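Local structure of putative aminomethyltransferase (Leptospirillum rubarum, 3TTG) at residues D133-I138 with F191-Q196. The protein is a putative aminomethyltransferase, probably a folate-binding relative of the glycine cleavage T-protein. Sequence-based numbering, arbitrary orientation.
Sequences DHFREI and FIPIDQ
Glu137 sets CG anti to its backbone N (chi1 -166°) and runs extended from there, while Phe191 holds CG opposite its carbonyl carbon, beside the backbone N (chi1 -71°). With these torsions the two side chains lie alongside each other, pointing the same way. CG of Glu137 sits over one face of the Phe191 ring, 4.0 Å from the centroid, in a CH-pi contact. The carboxylate follows across the ring rim, its plane 22° from that of the ring, with CD 3.5 Å from Phe191 CZ. CB of Phe135 meets the edge of the same ring. The backbones of strands 135-141 and 187-193 pair antiparallel within the mixed sheet of the folate-binding domain. Arg136 and Ile192 form the hydrogen-bonded pair: Arg136 N to Ile192 O and Ile192 N to Arg136 O are both 2.9 Å. Ile194 N also donates to His134 O, 3.0 Å away. Ile194 lays its CD1 3.7 Å from Arg136 CG. Ile138 CD1 packs on Ile192 CG1, where both side chains also touch helix 197-211. Arg139 forms a salt bridge with Glu137 OE2, and Arg45 N hydrogen-bonds to OE1. With alanine in place of Glu137, part of the Phe191 ring would probably be uncovered, and Arg139 and Arg45 N would lose this carboxylate. The salt bridge probably offsets the buried carboxylate's charge, while stem and carboxylate together cover the ring.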
# COMPACT_ATOMS: atom_id res chain seq x y z
N ASP A 133 -20.70 -0.64 -0.42
CA ASP A 133 -21.57 -0.55 0.76
C ASP A 133 -21.96 -1.95 1.30
O ASP A 133 -22.51 -2.02 2.40
CB ASP A 133 -22.82 0.28 0.43
CG ASP A 133 -22.51 1.71 0.02
OD1 ASP A 133 -21.57 2.29 0.58
OD2 ASP A 133 -23.11 2.19 -0.95
N HIS A 134 -21.64 -3.05 0.59
CA HIS A 134 -22.00 -4.40 1.06
C HIS A 134 -21.01 -4.95 2.10
O HIS A 134 -21.34 -5.94 2.75
CB HIS A 134 -22.06 -5.40 -0.13
CG HIS A 134 -23.07 -5.02 -1.17
ND1 HIS A 134 -23.52 -5.94 -2.10
CD2 HIS A 134 -23.82 -3.89 -1.28
CE1 HIS A 134 -24.46 -5.31 -2.80
NE2 HIS A 134 -24.67 -4.08 -2.34
N PHE A 135 -19.82 -4.34 2.24
CA PHE A 135 -18.77 -4.89 3.10
C PHE A 135 -18.14 -3.89 4.05
O PHE A 135 -18.00 -2.73 3.69
CB PHE A 135 -17.64 -5.42 2.21
CG PHE A 135 -18.12 -6.37 1.14
CD1 PHE A 135 -18.56 -7.66 1.48
CD2 PHE A 135 -18.17 -5.99 -0.19
CE1 PHE A 135 -19.04 -8.52 0.50
CE2 PHE A 135 -18.69 -6.85 -1.17
CZ PHE A 135 -19.14 -8.09 -0.82
N ARG A 136 -17.74 -4.36 5.24
CA ARG A 136 -16.91 -3.63 6.22
C ARG A 136 -15.47 -4.23 6.11
O ARG A 136 -15.33 -5.45 6.11
CB ARG A 136 -17.48 -3.80 7.63
CG ARG A 136 -18.79 -3.01 7.95
CD ARG A 136 -18.61 -1.49 7.96
NE ARG A 136 -17.43 -1.10 8.74
CZ ARG A 136 -17.40 -0.85 10.04
NH1 ARG A 136 -18.52 -0.87 10.77
NH2 ARG A 136 -16.26 -0.53 10.63
N GLU A 137 -14.42 -3.39 6.06
CA GLU A 137 -13.04 -3.86 6.01
C GLU A 137 -12.44 -3.99 7.44
O GLU A 137 -12.71 -3.17 8.33
CB GLU A 137 -12.18 -2.96 5.13
CG GLU A 137 -10.83 -3.57 4.77
CD GLU A 137 -9.91 -2.75 3.88
OE1 GLU A 137 -10.26 -1.60 3.52
OE2 GLU A 137 -8.77 -3.20 3.65
N ILE A 138 -11.77 -5.10 7.69
CA ILE A 138 -11.01 -5.34 8.94
C ILE A 138 -9.65 -5.70 8.46
O ILE A 138 -9.54 -6.59 7.61
CB ILE A 138 -11.58 -6.45 9.86
CG1 ILE A 138 -13.07 -6.29 10.13
CG2 ILE A 138 -10.75 -6.56 11.15
CD1 ILE A 138 -13.74 -7.45 10.95
N PHE A 191 -12.91 -8.32 3.88
CA PHE A 191 -14.13 -7.57 3.49
C PHE A 191 -15.30 -8.41 3.89
O PHE A 191 -15.61 -9.40 3.24
CB PHE A 191 -14.10 -7.30 1.99
CG PHE A 191 -13.06 -6.26 1.66
CD1 PHE A 191 -13.41 -4.92 1.53
CD2 PHE A 191 -11.76 -6.62 1.43
CE1 PHE A 191 -12.44 -3.97 1.21
CE2 PHE A 191 -10.79 -5.66 1.18
CZ PHE A 191 -11.15 -4.35 1.02
N ILE A 192 -15.90 -8.06 5.05
CA ILE A 192 -16.94 -8.83 5.72
C ILE A 192 -18.32 -8.30 5.37
O ILE A 192 -18.53 -7.10 5.49
CB ILE A 192 -16.68 -8.74 7.25
CG1 ILE A 192 -15.23 -9.24 7.58
CG2 ILE A 192 -17.73 -9.55 8.02
CD1 ILE A 192 -14.91 -10.74 7.12
N PRO A 193 -19.30 -9.17 4.99
CA PRO A 193 -20.64 -8.67 4.71
C PRO A 193 -21.18 -7.88 5.90
O PRO A 193 -21.01 -8.29 7.05
CB PRO A 193 -21.44 -9.96 4.50
CG PRO A 193 -20.45 -10.91 3.95
CD PRO A 193 -19.25 -10.64 4.81
N ILE A 194 -21.82 -6.77 5.63
CA ILE A 194 -22.36 -5.90 6.69
C ILE A 194 -23.08 -6.67 7.82
O ILE A 194 -22.84 -6.41 9.01
CB ILE A 194 -23.36 -4.86 6.11
CG1 ILE A 194 -22.75 -3.91 5.08
CG2 ILE A 194 -23.96 -4.04 7.24
CD1 ILE A 194 -21.50 -3.32 5.44
N ASP A 195 -23.99 -7.59 7.45
CA ASP A 195 -24.78 -8.31 8.45
C ASP A 195 -23.94 -9.25 9.33
O ASP A 195 -24.43 -9.67 10.38
CB ASP A 195 -25.95 -9.08 7.80
CG ASP A 195 -25.59 -10.35 7.05
OD1 ASP A 195 -26.33 -11.33 7.17
OD2 ASP A 195 -24.56 -10.36 6.35
N GLN A 196 -22.68 -9.56 8.94
CA GLN A 196 -21.80 -10.44 9.73
C GLN A 196 -20.71 -9.69 10.50
O GLN A 196 -19.93 -10.31 11.25
CB GLN A 196 -21.12 -11.43 8.78
CG GLN A 196 -22.14 -12.40 8.20
CD GLN A 196 -21.54 -13.16 7.05
OE1 GLN A 196 -20.37 -13.52 7.10
NE2 GLN A 196 -22.31 -13.41 6.00